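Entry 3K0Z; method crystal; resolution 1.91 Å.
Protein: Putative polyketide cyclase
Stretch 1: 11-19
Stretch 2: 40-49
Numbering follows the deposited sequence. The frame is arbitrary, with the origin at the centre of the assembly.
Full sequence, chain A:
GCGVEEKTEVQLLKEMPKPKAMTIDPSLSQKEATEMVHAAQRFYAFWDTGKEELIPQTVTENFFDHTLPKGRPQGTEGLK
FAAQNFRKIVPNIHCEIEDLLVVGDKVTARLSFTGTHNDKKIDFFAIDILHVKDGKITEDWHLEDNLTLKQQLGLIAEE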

# COMPACT_ATOMS: atom_id res chain seq x y z
N GLN A 11 17.88 -10.64 -12.34
CA GLN A 11 19.10 -9.87 -12.31
C GLN A 11 18.72 -8.40 -12.24
O GLN A 11 18.17 -7.83 -13.20
CB GLN A 11 19.91 -10.15 -13.56
CG GLN A 11 21.23 -9.48 -13.57
CD GLN A 11 22.01 -9.78 -14.84
OE1 GLN A 11 22.10 -10.95 -15.25
NE2 GLN A 11 22.54 -8.74 -15.48
N LEU A 12 19.02 -7.78 -11.10
CA LEU A 12 18.65 -6.40 -10.85
C LEU A 12 19.55 -5.41 -11.57
O LEU A 12 20.74 -5.69 -11.80
CB LEU A 12 18.72 -6.11 -9.35
CG LEU A 12 17.80 -6.91 -8.44
CD1 LEU A 12 18.22 -6.64 -7.01
CD2 LEU A 12 16.29 -6.61 -8.67
N LEU A 13 18.98 -4.24 -11.90
CA LEU A 13 19.74 -3.17 -12.50
C LEU A 13 20.59 -2.51 -11.43
O LEU A 13 20.17 -2.32 -10.28
CB LEU A 13 18.81 -2.13 -13.13
CG LEU A 13 18.02 -2.45 -14.41
CD1 LEU A 13 17.05 -1.31 -14.70
CD2 LEU A 13 18.94 -2.71 -15.58
N LYS A 14 21.83 -2.23 -11.80
CA LYS A 14 22.78 -1.60 -10.90
C LYS A 14 22.54 -0.11 -10.94
O LYS A 14 21.91 0.42 -11.86
CB LYS A 14 24.22 -1.96 -11.29
CG LYS A 14 24.57 -3.41 -10.99
N GLU A 15 22.98 0.54 -9.87
CA GLU A 15 22.91 1.97 -9.71
C GLU A 15 21.47 2.53 -9.65
O GLU A 15 21.24 3.69 -9.94
CB GLU A 15 23.78 2.66 -10.76
CG GLU A 15 25.22 2.17 -10.70
CD GLU A 15 26.12 2.87 -11.70
OE1 GLU A 15 25.82 4.02 -12.13
OE2 GLU A 15 27.16 2.27 -12.06
N MSE A 16 20.54 1.69 -9.21
CA MSE A 16 19.15 2.05 -8.99
C MSE A 16 18.77 1.33 -7.71
O MSE A 16 19.44 0.38 -7.30
CB MSE A 16 18.27 1.59 -10.15
CG MSE A 16 18.55 2.37 -11.38
SE MSE A 16 17.30 1.85 -12.74
CE MSE A 16 18.12 2.73 -14.30
N PRO A 17 17.73 1.82 -7.03
CA PRO A 17 17.31 1.15 -5.80
C PRO A 17 17.05 -0.34 -5.98
O PRO A 17 16.40 -0.72 -6.98
CB PRO A 17 16.04 1.89 -5.42
CG PRO A 17 16.26 3.28 -5.95
CD PRO A 17 16.94 3.04 -7.29
N LYS A 18 17.61 -1.15 -5.09
CA LYS A 18 17.44 -2.59 -5.09
C LYS A 18 16.50 -3.01 -4.00
O LYS A 18 16.62 -2.60 -2.84
CB LYS A 18 18.78 -3.29 -4.98
CG LYS A 18 19.62 -3.08 -6.25
CD LYS A 18 20.95 -3.73 -6.16
CE LYS A 18 21.80 -3.44 -7.37
NZ LYS A 18 23.04 -4.30 -7.27
N PRO A 19 15.51 -3.81 -4.36
CA PRO A 19 14.59 -4.28 -3.32
C PRO A 19 15.31 -5.05 -2.23
O PRO A 19 16.16 -5.87 -2.53
CB PRO A 19 13.65 -5.20 -4.07
CG PRO A 19 13.72 -4.72 -5.52
CD PRO A 19 15.16 -4.34 -5.69
N ALA A 40 9.98 -1.16 -11.89
CA ALA A 40 9.90 -0.69 -10.50
C ALA A 40 11.19 -0.02 -10.11
O ALA A 40 11.15 1.03 -9.52
CB ALA A 40 9.62 -1.84 -9.57
N GLN A 41 12.34 -0.61 -10.46
CA GLN A 41 13.61 -0.02 -10.11
C GLN A 41 13.78 1.38 -10.73
O GLN A 41 14.24 2.32 -10.05
CB GLN A 41 14.75 -0.90 -10.53
CG GLN A 41 15.00 -2.11 -9.67
CD GLN A 41 16.31 -2.75 -10.02
OE1 GLN A 41 16.39 -3.64 -10.90
NE2 GLN A 41 17.36 -2.33 -9.32
N ARG A 42 13.38 1.53 -11.99
CA ARG A 42 13.51 2.81 -12.69
C ARG A 42 12.56 3.82 -12.10
O ARG A 42 12.88 4.97 -12.03
CB ARG A 42 13.22 2.69 -14.18
CG ARG A 42 14.27 1.95 -14.97
CD ARG A 42 14.05 2.04 -16.48
NE ARG A 42 14.99 1.18 -17.22
CZ ARG A 42 14.75 -0.09 -17.59
NH1 ARG A 42 13.59 -0.69 -17.35
NH2 ARG A 42 15.68 -0.75 -18.25
N PHE A 43 11.36 3.39 -11.74
CA PHE A 43 10.38 4.25 -11.15
C PHE A 43 10.91 4.78 -9.81
O PHE A 43 10.84 5.99 -9.56
CB PHE A 43 9.03 3.51 -10.96
CG PHE A 43 7.85 4.43 -10.70
CD1 PHE A 43 7.49 5.42 -11.61
CD2 PHE A 43 7.03 4.23 -9.60
CE1 PHE A 43 6.37 6.24 -11.37
CE2 PHE A 43 5.88 5.02 -9.40
CZ PHE A 43 5.57 6.01 -10.28
N TYR A 44 11.46 3.91 -8.96
CA TYR A 44 12.02 4.42 -7.68
C TYR A 44 13.38 5.12 -7.84
O TYR A 44 13.71 5.99 -7.03
CB TYR A 44 11.92 3.41 -6.52
CG TYR A 44 10.46 3.05 -6.40
CD1 TYR A 44 9.53 3.99 -5.96
CD2 TYR A 44 9.99 1.84 -6.87
CE1 TYR A 44 8.16 3.75 -5.99
CE2 TYR A 44 8.61 1.56 -6.86
CZ TYR A 44 7.71 2.52 -6.42
OH TYR A 44 6.38 2.27 -6.45
N ALA A 45 14.15 4.80 -8.89
CA ALA A 45 15.33 5.64 -9.26
C ALA A 45 14.89 7.08 -9.57
O ALA A 45 15.55 8.02 -9.17
CB ALA A 45 16.11 5.05 -10.44
N PHE A 46 13.78 7.23 -10.28
CA PHE A 46 13.29 8.55 -10.58
C PHE A 46 12.91 9.26 -9.28
O PHE A 46 13.31 10.39 -9.04
CB PHE A 46 12.11 8.50 -11.53
CG PHE A 46 11.46 9.83 -11.67
CD1 PHE A 46 12.13 10.86 -12.32
CD2 PHE A 46 10.25 10.08 -11.07
CE1 PHE A 46 11.55 12.14 -12.40
CE2 PHE A 46 9.66 11.33 -11.15
CZ PHE A 46 10.30 12.36 -11.81
N TRP A 47 12.13 8.61 -8.43
CA TRP A 47 11.77 9.26 -7.17
C TRP A 47 13.00 9.56 -6.32
O TRP A 47 13.01 10.56 -5.61
CB TRP A 47 10.78 8.45 -6.38
CG TRP A 47 9.41 8.37 -7.04
CD1 TRP A 47 8.77 7.24 -7.47
CD2 TRP A 47 8.52 9.48 -7.37
NE1 TRP A 47 7.55 7.57 -8.01
CE2 TRP A 47 7.39 8.93 -7.99
CE3 TRP A 47 8.59 10.86 -7.18
CZ2 TRP A 47 6.30 9.72 -8.40
CZ3 TRP A 47 7.52 11.67 -7.61
CH2 TRP A 47 6.39 11.08 -8.23
N ASP A 48 14.04 8.71 -6.40
CA ASP A 48 15.25 8.97 -5.62
C ASP A 48 16.08 10.12 -6.19
O ASP A 48 16.69 10.87 -5.44
CB ASP A 48 16.06 7.70 -5.53
CG ASP A 48 17.26 7.81 -4.58
OD1 ASP A 48 17.13 8.25 -3.42
OD2 ASP A 48 18.36 7.47 -5.01
N THR A 49 16.09 10.26 -7.52
CA THR A 49 16.98 11.19 -8.22
C THR A 49 16.36 12.42 -8.89
O THR A 49 17.03 13.45 -9.05
CB THR A 49 17.79 10.44 -9.29
OG1 THR A 49 16.92 10.04 -10.35
CG2 THR A 49 18.42 9.21 -8.66

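Residues 11-19 form an irregular segment of chain laid against one helix, residues 40-49, whose i to i+4 ladder runs from Tyr44 N to Ala40 O (3.0 Å) through Thr49 N to Ala45 O (2.8 Å). The amides from Tyr44 to Thr49 are taken up within the helix, and all three hydrogen bonds between the stretches use the side chain of Gln41. Its CA-to-CB bond points sideways, but chi1 of -76° and chi2 of -169° carry the amide to the loop backbone.

There both ends of the carboxamide are used. Leu13 N donates to Gln41 OE1 at 2.8 Å with an N-H...O angle of 163°, close to linear. In return, Gln41 NE2 donates to Leu13 O at 3.0 Å (143°), so the amide pairs with both backbone groups of one residue. The second NE2 bond reaches Pro17 O, also at 3.0 Å and straighter at 156°. One side chain thus satisfies a donor and two acceptors in a segment without regular secondary structure, bridging backbone positions four residues apart. This assignment also fixes the amide orientation: OE1 faces an N-H, and NE2 faces two carbonyls.

Apolar packing accompanies these bonds. The backbones come near at Met16 and Ala45, with CA atoms 5.2 Å apart, a spacing that the small alanine side chain accommodates. The CA-to-CB bond of selenomethionine Met16 points toward the helix; Met16 CG lies 3.7 Å from Ala45 CB and Met16 SE 3.8 Å from Arg42 CG. Pro17 CD lies 3.8 Å from Ala45 CB, and its CG 4.4 Å from Tyr44 CB. Leu13 CD1 covers one face of the Arg42 guanidinium, 3.8 Å from NH2, a van der Waals contact.

Within the helix, Thr49 OG1 donates to Ala45 O at 2.7 Å; Tyr44 OH and Asp48 OD1 are satisfied elsewhere in the structure.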